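Local atomic coordinates of glutamate receptor 1 (Adineta vaga, PDB entry 4IO2), a protein that binds glutamate in its two-lobed ligand-binding domain, the part described here, and probably gates an ion channel in response. Residues 9-14 and 78-83; 13-18 and 65-70; 18-23 and 39-44; 181-186 and 240-245. One frame throughout, in Å; residues are numbered along the deposited sequence. Where two conformers were deposited one is given.

How the contacts relate
Three of the four contacts build the lobe that carries strand 9-14, and the fourth reaches across to the other lobe. Contacts 1 and 2 share Gly-13 and Val-14, and they also touch where Tyr-79 CE2 packs 3.7 Å from Leu-70 CD1. Contact 2 touches the bound glutamate directly, through Tyr-67, whereas the Ala-82 side chain of contact 1 lies about 10 Å from the ligand. Contact 3 is nested inside the chain loops closed by contacts 1 and 2. It meets contact 4 through a salt bridge, Asp-43 OD2 to Lys-240 NZ at 2.8 Å. Contact 4 returns to the pocket, the Thr-183 side chain lying about 5 Å from glutamate.

Contact 1: residues 9-14 and 78-83; sequences TLRIGV and DYDIAI
Arg-11 and Asp-80 are tied together by both main chain and side chain. Asp-80 OD2 takes two donors: Arg-11 N, 2.8 Å away on the anti lone pair, and Arg-11 NE, which comes from above the carboxylate plane. Arg-11 NH2 meets Asp-80 OD1 at 3.0 Å, so the guanidinium grips side-on in a salt bridge, although the two planes stand 58° apart. A bend at chi3 (-56°) folds the arginine back for this, and Gly-77 O holds NH1. Arg-11 O in turn accepts from both Asp-80 N and Ile-81 N. The backbone ladder continues with Gly-13 N to Ile-81 O at 2.9 Å and Ile-83 N to Gly-13 O, the latter nearly along the C=O axis. The Tyr-79 ring lies with one face over Gly-13 CA, 3.9 Å from the ring centroid to that atom, in a CH-pi contact where a side-chain carbon at residue 13 would clash. Ile-12 and Ile-81 run side by side, CG1 to CG1 at 3.9 Å, on the face where Ile-12 also packs on Ile-45 of helix 40-52; Tyr-79 packs on helix 67-75. Strands 55-60, 9-14 and 81-82 thus form the parallel 2-1-3 sheet with helical crossovers characteristic of the periplasmic-binding-protein fold.

Contact 2: residues 13-18 and 65-70; sequences GVIESV and TSYTGL. With GLU (glutamic acid), chain E.
The Tyr-67 ring is sandwiched between protein and ligand. Ile-15 CD1 sits over the centre of one face, 3.9 Å from the Tyr-67 ring centroid in a CH-pi contact, and CB of the bound glutamate lies over the centre of the opposite face. Ile-15 reaches the ring because its CG1 is anti to the backbone N (chi1 -178°). Its other branch, CG2, touches Tyr-67 CE2 at 3.7 Å and also packs on Leu-70 CD2. Beyond the ring, Tyr-67 OH approaches Ser-17 CB at 3.4 Å, but it is hydrogen-bonded to Asp-85 OD1 and to Arg-162 NH2, the arginine being the donor. Ser-17 OG binds the other oxygen of Asp-85, so one carboxylate positions both hydroxyls. The ring springs from the first turn of helix 67-75, which N-cap Ser-66 closes, its OG accepting from Gly-69 N at 2.8 Å. An alanine at Tyr-67 would probably loosen the ligand's packing, since the ring between Ile-15 and glutamate CB and the hydroxyl bonded to Asp-85 would both be lost. Arg-92, Thr-87 and Asp-180 also hydrogen-bond the glutamate, and an aromatic ring packed against the ligand's carbon chain is typical of the glutamate-receptor ligand-binding cleft.

Contact 3: residues 18-23 and 39-44; sequences VPFTIV and GYVLDL
Phe-20 and Tyr-40 form a T-shaped aromatic pair where a classic beta bulge, Phe-20 and Thr-21 facing Ser-17, meets the start of helix 40-52. The two side chains lie side by side and point the same way, yet their rings are turned to 76°, the centroids of the Phe-20 and Tyr-40 rings lying 5.2 Å apart. The phenylalanine offers its edge and the tyrosine its face: Phe-20 CE1 stands over the Tyr-40 ring toward its rim, and Phe-20 CD1 comes within 3.6 Å of Tyr-40 CD1. Tyr-40 presents that face with CG anti to its backbone N (chi1 174°). Phe-20 makes a second edge-to-face pair with Phe-242, which links this corner to helix 233-242. An alanine at Tyr-40 would probably leave Phe-20 less firmly oriented, because the face that its edge packs against would be gone. Next to the ring pair, Phe-20 CB packs on Val-41 CG2, while Thr-21 OG1 presses close to Val-41 CB at 3.3 Å. Backbone geometry brings these groups together. A cis peptide bond precedes Pro-19, and Gly-39, the N-cap residue, takes backbone angles unsuited to a side chain; a carbon there would also clash with Pro-19 O and Phe-20 O. These carbonyls face the start of the helix, whose dipole would probably strengthen their interaction with its first amides. Pro-19 O receives Tyr-40 N at 3.1 Å, and Phe-20 O receives Val-41 N on a lone pair at 2.8 Å.

Contact 4: residues 181-186 and 240-245; sequences IGTAEY and KWFQTK
Asp-43 OD2, in helix 40-52, is gripped by two groups of residues 240-245: Lys-240 NZ in a salt bridge, and Trp-241 NE1 in a probable hydrogen bond. Both anchor the end of helix 233-242 to the lobe of strand 9-14. Across the contact itself the polar atom to follow is Gly-182 O, which accepts Tyr-186 N at 3.1 Å within helix 181-190 and is bordered by the edge of the Phe-242 ring. Phe-242 CD2 lies 3.7 Å from Gly-182 O, with CE2 hardly farther away, and the oxygen sits near the plane of the ring. An edge approach of this kind turns the slightly positive ring hydrogens toward a carbonyl, which is likely to be mildly favourable. Phe-242 CE2 also comes to 4.2 Å from Thr-183 N, and Phe-242 CD2 lies more loosely, 4.3 Å, from Tyr-186 CB. Tyr-186 extends with CG anti to its backbone N (chi1 180°), which carries its ring toward Trp-241, where Tyr-186 CE1 comes within 3.8 Å of Trp-241 O. Pro-19 touches both Tyr-186 and Phe-242 and so bridges the two segments. Asn-190 ND2 adds a polar tie, bonding to the carbonyls of Tyr-186 and Thr-244, and the Cys-193 to Cys-247 disulfide locks the chain beyond both segments. Between the segments themselves the chemistry is aromatic carbon against backbone carbonyl, edge-on only at Gly-182 O, with a small buried area of 206 Å², which implies a light join between helices of the two lobes beside the glutamate cleft.

Contact 1: residues 9-14 and 78-83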
loop_
_atom_site.group_PDB
_atom_site.type_symbol
_atom_site.label_atom_id
_atom_site.label_comp_id
_atom_site.label_asym_id
_atom_site.label_seq_id
_atom_site.Cartn_x
_atom_site.Cartn_y
_atom_site.Cartn_z
ATOM N N THR A 9 -28.327 1.585 -1.865
ATOM C CA THR A 9 -27.876 2.757 -2.593
ATOM C C THR A 9 -26.743 3.449 -1.845
ATOM O O THR A 9 -26.853 3.716 -0.655
ATOM C CB THR A 9 -29.042 3.765 -2.815
ATOM O OG1 THR A 9 -30.050 3.141 -3.608
ATOM C CG2 THR A 9 -28.552 5.035 -3.519
ATOM N N LEU A 10 -25.646 3.697 -2.551
ATOM C CA LEU A 10 -24.524 4.467 -2.021
ATOM C C LEU A 10 -24.411 5.785 -2.710
ATOM O O LEU A 10 -24.275 5.838 -3.934
ATOM C CB LEU A 10 -23.212 3.750 -2.250
ATOM C CG LEU A 10 -23.003 2.483 -1.471
ATOM C CD1 LEU A 10 -21.677 1.896 -1.915
ATOM C CD2 LEU A 10 -23.070 2.739 0.014
ATOM N N ARG A 11 -24.408 6.852 -1.932
ATOM C CA ARG A 11 -24.022 8.187 -2.410
ATOM C C ARG A 11 -22.501 8.243 -2.425
ATOM O O ARG A 11 -21.835 8.170 -1.369
ATOM C CB ARG A 11 -24.574 9.291 -1.504
ATOM C CG ARG A 11 -26.092 9.353 -1.398
ATOM C CD ARG A 11 -26.520 10.265 -0.246
ATOM N NE ARG A 11 -25.911 9.799 0.989
ATOM C CZ ARG A 11 -25.626 10.542 2.058
ATOM N NH1 ARG A 11 -25.972 11.826 2.131
ATOM N NH2 ARG A 11 -25.002 9.973 3.070
ATOM N N ILE A 12 -21.929 8.316 -3.625
ATOM C CA ILE A 12 -20.480 8.200 -3.844
ATOM C C ILE A 12 -19.917 9.550 -4.259
ATOM O O ILE A 12 -20.203 10.019 -5.350
ATOM C CB ILE A 12 -20.150 7.175 -4.933
ATOM C CG1 ILE A 12 -20.774 5.833 -4.613
ATOM C CG2 ILE A 12 -18.622 7.081 -5.111
ATOM C CD1 ILE A 12 -20.534 4.741 -5.669
ATOM N N GLY A 13 -19.172 10.188 -3.362
ATOM C CA GLY A 13 -18.527 11.451 -3.675
ATOM C C GLY A 13 -17.278 11.218 -4.524
ATOM O O GLY A 13 -16.479 10.304 -4.236
ATOM N N VAL A 14 -17.153 12.017 -5.584
ATOM C CA VAL A 14 -15.984 12.015 -6.445
ATOM C C VAL A 14 -15.513 13.439 -6.592
ATOM O O VAL A 14 -16.235 14.388 -6.277
ATOM C CB VAL A 14 -16.256 11.339 -7.821
ATOM C CG1 VAL A 14 -16.675 9.873 -7.679
ATOM C CG2 VAL A 14 -17.280 12.066 -8.655
ATOM N N ASP A 78 -22.489 13.811 4.153
ATOM C CA ASP A 78 -22.881 14.289 2.827
ATOM C C ASP A 78 -22.798 13.215 1.752
ATOM O O ASP A 78 -23.453 13.312 0.717
ATOM C CB ASP A 78 -22.026 15.471 2.381
ATOM C CG ASP A 78 -22.149 16.703 3.293
ATOM O OD1 ASP A 78 -22.833 16.672 4.351
ATOM O OD2 ASP A 78 -21.512 17.713 2.914
ATOM N N TYR A 79 -21.998 12.198 2.039
ATOM C CA TYR A 79 -21.786 11.062 1.143
ATOM C C TYR A 79 -21.717 9.805 2.017
ATOM O O TYR A 79 -21.462 9.892 3.221
ATOM C CB TYR A 79 -20.455 11.194 0.370
ATOM C CG TYR A 79 -20.275 12.514 -0.356
ATOM C CD1 TYR A 79 -20.999 12.817 -1.513
ATOM C CD2 TYR A 79 -19.422 13.482 0.129
ATOM C CE1 TYR A 79 -20.837 14.023 -2.176
ATOM C CE2 TYR A 79 -19.246 14.698 -0.538
ATOM C CZ TYR A 79 -19.963 14.980 -1.669
ATOM O OH TYR A 79 -19.757 16.193 -2.289
ATOM N N ASP A 80 -21.899 8.651 1.400
ATOM C CA ASP A 80 -21.659 7.360 2.056
ATOM C C ASP A 80 -20.230 6.885 1.927
ATOM O O ASP A 80 -19.664 6.396 2.893
ATOM C CB ASP A 80 -22.631 6.298 1.540
ATOM C CG ASP A 80 -24.070 6.701 1.794
ATOM O OD1 ASP A 80 -24.403 7.070 2.959
ATOM O OD2 ASP A 80 -24.870 6.686 0.851
ATOM N N ILE A 81 -19.683 6.994 0.732
ATOM C CA ILE A 81 -18.259 6.748 0.515
ATOM C C ILE A 81 -17.730 7.850 -0.407
ATOM O O ILE A 81 -18.509 8.544 -1.056
ATOM C CB ILE A 81 -17.938 5.349 -0.082
ATOM C CG1 ILE A 81 -18.568 5.181 -1.471
ATOM C CG2 ILE A 81 -18.416 4.270 0.876
ATOM C CD1 ILE A 81 -18.178 3.855 -2.191
ATOM N N ALA A 82 -16.421 7.981 -0.477
ATOM C CA ALA A 82 -15.782 8.873 -1.460
ATOM C C ALA A 82 -14.613 8.135 -2.121
ATOM O O ALA A 82 -13.801 7.494 -1.465
ATOM C CB ALA A 82 -15.314 10.200 -0.822
ATOM N N ILE A 83 -14.586 8.207 -3.444
ATOM C CA ILE A 83 -13.611 7.500 -4.251
ATOM C C ILE A 83 -12.838 8.470 -5.100
ATOM O O ILE A 83 -13.424 9.264 -5.845
ATOM C CB ILE A 83 -14.251 6.427 -5.164
ATOM C CG1 ILE A 83 -15.097 5.425 -4.364
ATOM C CG2 ILE A 83 -13.154 5.702 -5.905
ATOM C CD1 ILE A 83 -15.839 4.411 -5.247
#

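Contact 2: residues 13-18 and 65-70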
loop_
_atom_site.group_PDB
_atom_site.type_symbol
_atom_site.label_atom_id
_atom_site.label_comp_id
_atom_site.label_asym_id
_atom_site.label_seq_id
_atom_site.Cartn_x
_atom_site.Cartn_y
_atom_site.Cartn_z
ATOM N N GLY A 13 -19.172 10.188 -3.362
ATOM C CA GLY A 13 -18.527 11.451 -3.675
ATOM C C GLY A 13 -17.278 11.218 -4.524
ATOM O O GLY A 13 -16.479 10.304 -4.236
ATOM N N VAL A 14 -17.153 12.017 -5.584
ATOM C CA VAL A 14 -15.984 12.015 -6.445
ATOM C C VAL A 14 -15.513 13.439 -6.592
ATOM O O VAL A 14 -16.235 14.388 -6.277
ATOM C CB VAL A 14 -16.256 11.339 -7.821
ATOM C CG1 VAL A 14 -16.675 9.873 -7.679
ATOM C CG2 VAL A 14 -17.280 12.066 -8.655
ATOM N N ILE A 15 -14.255 13.596 -7.000
ATOM C CA ILE A 15 -13.617 14.919 -7.057
ATOM C C ILE A 15 -12.792 15.026 -8.338
ATOM O O ILE A 15 -12.067 14.115 -8.719
ATOM C CB ILE A 15 -12.775 15.157 -5.774
ATOM C CG1 ILE A 15 -12.134 16.529 -5.759
ATOM C CG2 ILE A 15 -11.716 14.063 -5.525
ATOM C CD1 ILE A 15 -11.559 16.941 -4.411
ATOM N N GLU A 16 -12.937 16.142 -9.035
ATOM C CA GLU A 16 -12.279 16.313 -10.317
ATOM C C GLU A 16 -10.757 16.187 -10.190
ATOM O O GLU A 16 -10.131 16.884 -9.396
ATOM C CB GLU A 16 -12.671 17.673 -10.931
ATOM C CG GLU A 16 -12.092 17.906 -12.326
ATOM C CD GLU A 16 -12.563 19.163 -13.012
ATOM O OE1 GLU A 16 -13.381 19.898 -12.425
ATOM O OE2 GLU A 16 -12.103 19.431 -14.156
ATOM N N SER A 17 -10.172 15.363 -11.056
ATOM C CA SER A 17 -8.727 15.164 -11.106
ATOM C C SER A 17 -8.436 14.277 -12.311
ATOM O O SER A 17 -8.684 13.076 -12.252
ATOM C CB SER A 17 -8.223 14.469 -9.862
ATOM O OG SER A 17 -6.823 14.380 -9.935
ATOM N N VAL A 18 -7.948 14.840 -13.412
ATOM C CA VAL A 18 -7.664 14.045 -14.576
ATOM C C VAL A 18 -6.480 13.159 -14.347
ATOM O O VAL A 18 -5.489 13.589 -13.787
ATOM C CB VAL A 18 -7.504 14.887 -15.882
ATOM C CG1 VAL A 18 -8.706 15.756 -16.105
ATOM C CG2 VAL A 18 -6.223 15.782 -15.887
ATOM N N THR A 65 -13.984 22.370 -3.890
ATOM C CA THR A 65 -13.761 21.428 -2.786
ATOM C C THR A 65 -12.313 20.968 -2.722
ATOM O O THR A 65 -11.758 20.529 -3.721
ATOM C CB THR A 65 -14.675 20.197 -2.934
ATOM O OG1 THR A 65 -16.026 20.661 -3.076
ATOM C CG2 THR A 65 -14.553 19.288 -1.725
ATOM N N SER A 66 -11.724 21.044 -1.535
ATOM C CA SER A 66 -10.381 20.552 -1.312
ATOM C C SER A 66 -10.456 19.067 -0.975
ATOM O O SER A 66 -11.553 18.537 -0.671
ATOM C CB SER A 66 -9.693 21.340 -0.189
ATOM O OG SER A 66 -10.276 21.010 1.052
ATOM N N TYR A 67 -9.318 18.384 -0.953
ATOM C CA TYR A 67 -9.298 16.967 -0.593
ATOM C C TYR A 67 -9.701 16.809 0.879
ATOM O O TYR A 67 -10.558 15.955 1.191
ATOM C CB TYR A 67 -7.930 16.353 -0.959
ATOM C CG TYR A 67 -7.903 16.012 -2.422
ATOM C CD1 TYR A 67 -7.657 16.988 -3.377
ATOM C CD2 TYR A 67 -8.183 14.741 -2.852
ATOM C CE1 TYR A 67 -7.689 16.691 -4.746
ATOM C CE2 TYR A 67 -8.250 14.412 -4.207
ATOM C CZ TYR A 67 -7.988 15.406 -5.146
ATOM O OH TYR A 67 -8.014 15.141 -6.508
ATOM N N THR A 68 -9.114 17.600 1.769
ATOM C CA THR A 68 -9.528 17.476 3.147
ATOM C C THR A 68 -10.990 17.913 3.319
ATOM O O THR A 68 -11.713 17.310 4.128
ATOM C CB THR A 68 -8.536 18.141 4.117
ATOM O OG1 THR A 68 -7.322 17.395 4.069
ATOM C CG2 THR A 68 -9.080 18.069 5.560
ATOM N N GLY A 69 -11.452 18.866 2.502
ATOM C CA GLY A 69 -12.874 19.253 2.495
ATOM C C GLY A 69 -13.825 18.113 2.115
ATOM O O GLY A 69 -14.908 17.945 2.711
ATOM N N LEU A 70 -13.430 17.309 1.137
ATOM C CA LEU A 70 -14.207 16.140 0.734
ATOM C C LEU A 70 -14.305 15.145 1.895
ATOM O O LEU A 70 -15.400 14.595 2.170
ATOM C CB LEU A 70 -13.568 15.482 -0.500
ATOM C CG LEU A 70 -14.268 14.216 -1.004
ATOM C CD1 LEU A 70 -15.674 14.483 -1.455
ATOM C CD2 LEU A 70 -13.437 13.639 -2.106
HETATM N N GLU E . -3.972 12.902 -2.957
HETATM C CA GLU E . -3.916 14.259 -2.407
HETATM C C GLU E . -4.733 14.341 -1.121
HETATM O O GLU E . -5.523 13.403 -0.840
HETATM C CB GLU E . -4.424 15.315 -3.394
HETATM C CG GLU E . -3.710 15.376 -4.749
HETATM C CD GLU E . -2.276 15.903 -4.718
HETATM O OE1 GLU E . -1.841 16.363 -3.664
HETATM O OE2 GLU E . -1.621 15.917 -5.793
HETATM O OXT GLU E . -4.579 15.337 -0.376
#

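Contact 3: residues 18-23 and 39-44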
loop_
_atom_site.group_PDB
_atom_site.type_symbol
_atom_site.label_atom_id
_atom_site.label_comp_id
_atom_site.label_asym_id
_atom_site.label_seq_id
_atom_site.Cartn_x
_atom_site.Cartn_y
_atom_site.Cartn_z
ATOM N N VAL A 18 -7.948 14.840 -13.412
ATOM C CA VAL A 18 -7.664 14.045 -14.576
ATOM C C VAL A 18 -6.480 13.159 -14.347
ATOM O O VAL A 18 -5.489 13.589 -13.787
ATOM C CB VAL A 18 -7.504 14.887 -15.882
ATOM C CG1 VAL A 18 -8.706 15.756 -16.105
ATOM C CG2 VAL A 18 -6.223 15.782 -15.887
ATOM N N PRO A 19 -6.546 11.884 -14.807
ATOM C CA PRO A 19 -7.595 11.117 -15.495
ATOM C C PRO A 19 -8.363 10.170 -14.549
ATOM O O PRO A 19 -8.956 9.192 -15.010
ATOM C CB PRO A 19 -6.779 10.338 -16.516
ATOM C CG PRO A 19 -5.582 9.900 -15.654
ATOM C CD PRO A 19 -5.302 11.090 -14.745
ATOM N N PHE A 20 -8.350 10.458 -13.245
ATOM C CA PHE A 20 -9.174 9.741 -12.277
ATOM C C PHE A 20 -10.645 10.058 -12.481
ATOM O O PHE A 20 -11.466 9.126 -12.661
ATOM C CB PHE A 20 -8.744 10.082 -10.853
ATOM C CG PHE A 20 -7.523 9.306 -10.365
ATOM C CD1 PHE A 20 -7.608 7.943 -10.169
ATOM C CD2 PHE A 20 -6.308 9.928 -10.174
ATOM C CE1 PHE A 20 -6.498 7.218 -9.711
ATOM C CE2 PHE A 20 -5.184 9.228 -9.724
ATOM C CZ PHE A 20 -5.292 7.874 -9.500
ATOM N N THR A 21 -10.989 11.351 -12.440
ATOM C CA THR A 21 -12.337 11.823 -12.601
ATOM C C THR A 21 -12.268 13.025 -13.522
ATOM O O THR A 21 -11.767 14.083 -13.158
ATOM C CB THR A 21 -13.018 12.168 -11.239
ATOM O OG1 THR A 21 -13.151 10.948 -10.504
ATOM C CG2 THR A 21 -14.383 12.804 -11.432
ATOM N N ILE A 22 -12.769 12.811 -14.733
ATOM C CA ILE A 22 -12.688 13.777 -15.813
ATOM C C ILE A 22 -14.076 14.348 -16.038
ATOM O O ILE A 22 -15.014 13.599 -16.255
ATOM C CB ILE A 22 -12.245 13.098 -17.106
ATOM C CG1 ILE A 22 -10.889 12.391 -16.902
ATOM C CG2 ILE A 22 -12.153 14.132 -18.233
ATOM C CD1 ILE A 22 -10.557 11.349 -18.007
ATOM N N VAL A 23 -14.205 15.666 -15.949
ATOM C CA VAL A 23 -15.494 16.351 -16.000
ATOM C C VAL A 23 -15.612 17.052 -17.354
ATOM O O VAL A 23 -14.752 17.867 -17.709
ATOM C CB VAL A 23 -15.593 17.368 -14.834
ATOM C CG1 VAL A 23 -16.914 18.170 -14.888
ATOM C CG2 VAL A 23 -15.415 16.646 -13.499
ATOM N N GLY A 39 -13.390 8.309 -16.470
ATOM C CA GLY A 39 -12.073 8.149 -15.911
ATOM C C GLY A 39 -11.922 6.877 -15.102
ATOM O O GLY A 39 -12.850 6.066 -14.980
ATOM N N TYR A 40 -10.711 6.678 -14.574
ATOM C CA TYR A 40 -10.397 5.534 -13.736
ATOM C C TYR A 40 -11.448 5.333 -12.631
ATOM O O TYR A 40 -11.868 4.204 -12.393
ATOM C CB TYR A 40 -8.996 5.763 -13.131
ATOM C CG TYR A 40 -8.498 4.761 -12.113
ATOM C CD1 TYR A 40 -9.048 4.683 -10.843
ATOM C CD2 TYR A 40 -7.475 3.896 -12.420
ATOM C CE1 TYR A 40 -8.550 3.817 -9.912
ATOM C CE2 TYR A 40 -6.997 2.993 -11.499
ATOM C CZ TYR A 40 -7.552 2.965 -10.230
ATOM O OH TYR A 40 -7.083 2.072 -9.287
ATOM N N VAL A 41 -11.824 6.407 -11.944
ATOM C CA VAL A 41 -12.755 6.280 -10.824
ATOM C C VAL A 41 -14.103 5.778 -11.286
ATOM O O VAL A 41 -14.731 4.940 -10.619
ATOM C CB VAL A 41 -12.901 7.635 -10.086
ATOM C CG1 VAL A 41 -14.100 7.708 -9.165
ATOM C CG2 VAL A 41 -11.592 7.933 -9.368
ATOM N N LEU A 42 -14.605 6.320 -12.377
ATOM C CA LEU A 42 -15.929 5.922 -12.878
ATOM C C LEU A 42 -15.900 4.459 -13.317
ATOM O O LEU A 42 -16.844 3.697 -13.061
ATOM C CB LEU A 42 -16.350 6.832 -14.027
ATOM C CG LEU A 42 -16.821 8.250 -13.639
ATOM C CD1 LEU A 42 -18.093 8.230 -12.773
ATOM C CD2 LEU A 42 -15.734 9.093 -12.936
ATOM N N ASP A 43 -14.796 4.031 -13.939
ATOM C CA ASP A 43 -14.693 2.633 -14.324
ATOM C C ASP A 43 -14.600 1.728 -13.077
ATOM O O ASP A 43 -15.169 0.619 -13.032
ATOM C CB ASP A 43 -13.467 2.361 -15.227
ATOM C CG ASP A 43 -13.586 2.937 -16.604
ATOM O OD1 ASP A 43 -14.647 3.471 -16.999
ATOM O OD2 ASP A 43 -12.586 2.753 -17.357
ATOM N N LEU A 44 -13.854 2.169 -12.076
ATOM C CA LEU A 44 -13.735 1.408 -10.832
ATOM C C LEU A 44 -15.122 1.242 -10.163
ATOM O O LEU A 44 -15.461 0.150 -9.693
ATOM C CB LEU A 44 -12.738 2.102 -9.882
ATOM C CG LEU A 44 -12.612 1.463 -8.506
ATOM C CD1 LEU A 44 -12.208 -0.018 -8.576
ATOM C CD2 LEU A 44 -11.670 2.261 -7.657
#

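Contact 4: residues 181-186 and 240-245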
loop_
_atom_site.group_PDB
_atom_site.type_symbol
_atom_site.label_atom_id
_atom_site.label_comp_id
_atom_site.label_asym_id
_atom_site.label_seq_id
_atom_site.Cartn_x
_atom_site.Cartn_y
_atom_site.Cartn_z
ATOM N N ILE A 181 2.396 11.501 -7.749
ATOM C CA ILE A 181 3.160 11.068 -8.909
ATOM C C ILE A 181 2.300 10.642 -10.092
ATOM O O ILE A 181 2.664 10.920 -11.242
ATOM C CB ILE A 181 4.151 9.923 -8.519
ATOM C CG1 ILE A 181 5.116 9.605 -9.652
ATOM C CG2 ILE A 181 3.407 8.655 -8.017
ATOM C CD1 ILE A 181 6.233 8.648 -9.201
ATOM N N GLY A 182 1.206 9.938 -9.872
ATOM C CA GLY A 182 0.443 9.461 -11.024
ATOM C C GLY A 182 -0.178 10.543 -11.871
ATOM O O GLY A 182 -0.002 10.580 -13.080
ATOM N N THR A 183 -0.869 11.471 -11.227
ATOM C CA THR A 183 -1.423 12.612 -11.948
ATOM C C THR A 183 -0.316 13.604 -12.409
ATOM O O THR A 183 -0.474 14.247 -13.452
ATOM C CB THR A 183 -2.505 13.344 -11.112
ATOM O OG1 THR A 183 -1.984 13.666 -9.800
ATOM C CG2 THR A 183 -3.781 12.481 -11.013
ATOM N N ALA A 184 0.780 13.736 -11.649
ATOM C CA ALA A 184 1.874 14.638 -12.053
ATOM C C ALA A 184 2.471 14.134 -13.372
ATOM O O ALA A 184 2.728 14.918 -14.282
ATOM C CB ALA A 184 2.965 14.673 -10.978
ATOM N N GLU A 185 2.691 12.823 -13.467
ATOM C CA GLU A 185 3.211 12.246 -14.711
ATOM C C GLU A 185 2.189 12.465 -15.830
ATOM O O GLU A 185 2.540 12.834 -16.949
ATOM C CB GLU A 185 3.416 10.744 -14.539
ATOM C CG GLU A 185 4.649 10.371 -13.735
ATOM C CD GLU A 185 4.734 8.859 -13.433
ATOM O OE1 GLU A 185 3.768 8.085 -13.744
ATOM O OE2 GLU A 185 5.791 8.424 -12.900
ATOM N N TYR A 186 0.917 12.188 -15.568
ATOM C CA TYR A 186 -0.080 12.334 -16.608
ATOM C C TYR A 186 -0.087 13.757 -17.166
ATOM O O TYR A 186 -0.088 13.958 -18.388
ATOM C CB TYR A 186 -1.465 11.945 -16.086
ATOM C CG TYR A 186 -2.535 12.085 -17.136
ATOM C CD1 TYR A 186 -2.766 11.083 -18.073
ATOM C CD2 TYR A 186 -3.316 13.217 -17.193
ATOM C CE1 TYR A 186 -3.736 11.245 -19.066
ATOM C CE2 TYR A 186 -4.261 13.392 -18.177
ATOM C CZ TYR A 186 -4.477 12.421 -19.098
ATOM O OH TYR A 186 -5.466 12.631 -20.060
ATOM N N LYS A 240 -4.931 1.589 -18.598
ATOM C CA LYS A 240 -5.896 2.200 -19.524
ATOM C C LYS A 240 -5.880 3.732 -19.459
ATOM O O LYS A 240 -5.880 4.407 -20.472
ATOM C CB LYS A 240 -7.317 1.691 -19.236
ATOM C CG LYS A 240 -8.413 2.377 -20.033
ATOM C CD LYS A 240 -9.802 1.838 -19.711
ATOM C CE LYS A 240 -10.859 2.643 -20.458
ATOM N NZ LYS A 240 -12.245 2.199 -20.122
ATOM N N TRP A 241 -5.897 4.285 -18.250
ATOM C CA TRP A 241 -6.031 5.717 -18.070
ATOM C C TRP A 241 -4.703 6.470 -18.002
ATOM O O TRP A 241 -4.684 7.669 -18.266
ATOM C CB TRP A 241 -6.895 6.003 -16.823
ATOM C CG TRP A 241 -8.329 5.582 -17.074
ATOM C CD1 TRP A 241 -8.953 4.413 -16.675
ATOM C CD2 TRP A 241 -9.298 6.285 -17.880
ATOM N NE1 TRP A 241 -10.237 4.383 -17.153
ATOM C CE2 TRP A 241 -10.475 5.499 -17.903
ATOM C CE3 TRP A 241 -9.284 7.504 -18.562
ATOM C CZ2 TRP A 241 -11.624 5.894 -18.568
ATOM C CZ3 TRP A 241 -10.433 7.904 -19.256
ATOM C CH2 TRP A 241 -11.593 7.087 -19.259
ATOM N N PHE A 242 -3.620 5.815 -17.600
ATOM C CA PHE A 242 -2.370 6.537 -17.313
ATOM C C PHE A 242 -1.230 6.262 -18.277
ATOM O O PHE A 242 -0.264 7.027 -18.318
ATOM C CB PHE A 242 -1.884 6.254 -15.892
ATOM C CG PHE A 242 -2.771 6.870 -14.822
ATOM C CD1 PHE A 242 -3.921 6.204 -14.399
ATOM C CD2 PHE A 242 -2.489 8.124 -14.297
ATOM C CE1 PHE A 242 -4.741 6.783 -13.415
ATOM C CE2 PHE A 242 -3.302 8.703 -13.308
ATOM C CZ PHE A 242 -4.438 8.023 -12.899
ATOM N N GLN A 243 -1.325 5.252 -19.129
ATOM C CA GLN A 243 -0.210 5.001 -20.077
ATOM C C GLN A 243 0.099 6.073 -21.158
ATOM O O GLN A 243 1.165 6.119 -21.734
ATOM C CB GLN A 243 -0.310 3.615 -20.686
ATOM C CG GLN A 243 0.443 2.607 -19.846
ATOM C CD GLN A 243 0.930 1.369 -20.635
ATOM O OE1 GLN A 243 0.578 1.157 -21.811
ATOM N NE2 GLN A 243 1.744 0.550 -19.976
ATOM N N THR A 244 -0.803 6.974 -21.399
ATOM C CA THR A 244 -0.666 7.878 -22.512
ATOM C C THR A 244 0.466 8.902 -22.319
ATOM O O THR A 244 0.708 9.365 -21.211
ATOM C CB THR A 244 -2.019 8.648 -22.621
ATOM O OG1 THR A 244 -3.113 7.703 -22.528
ATOM C CG2 THR A 244 -2.092 9.499 -23.968
ATOM N N LYS A 245 1.120 9.283 -23.417
ATOM C CA LYS A 245 2.135 10.328 -23.416
ATOM C C LYS A 245 2.084 11.093 -24.735
ATOM O O LYS A 245 2.710 10.683 -25.710
ATOM C CB LYS A 245 3.506 9.691 -23.222
ATOM C CG LYS A 245 4.652 10.612 -23.053
ATOM C CD LYS A 245 5.844 9.812 -22.488
ATOM C CE LYS A 245 5.392 8.678 -21.549
ATOM N NZ LYS A 245 6.530 8.030 -20.836
#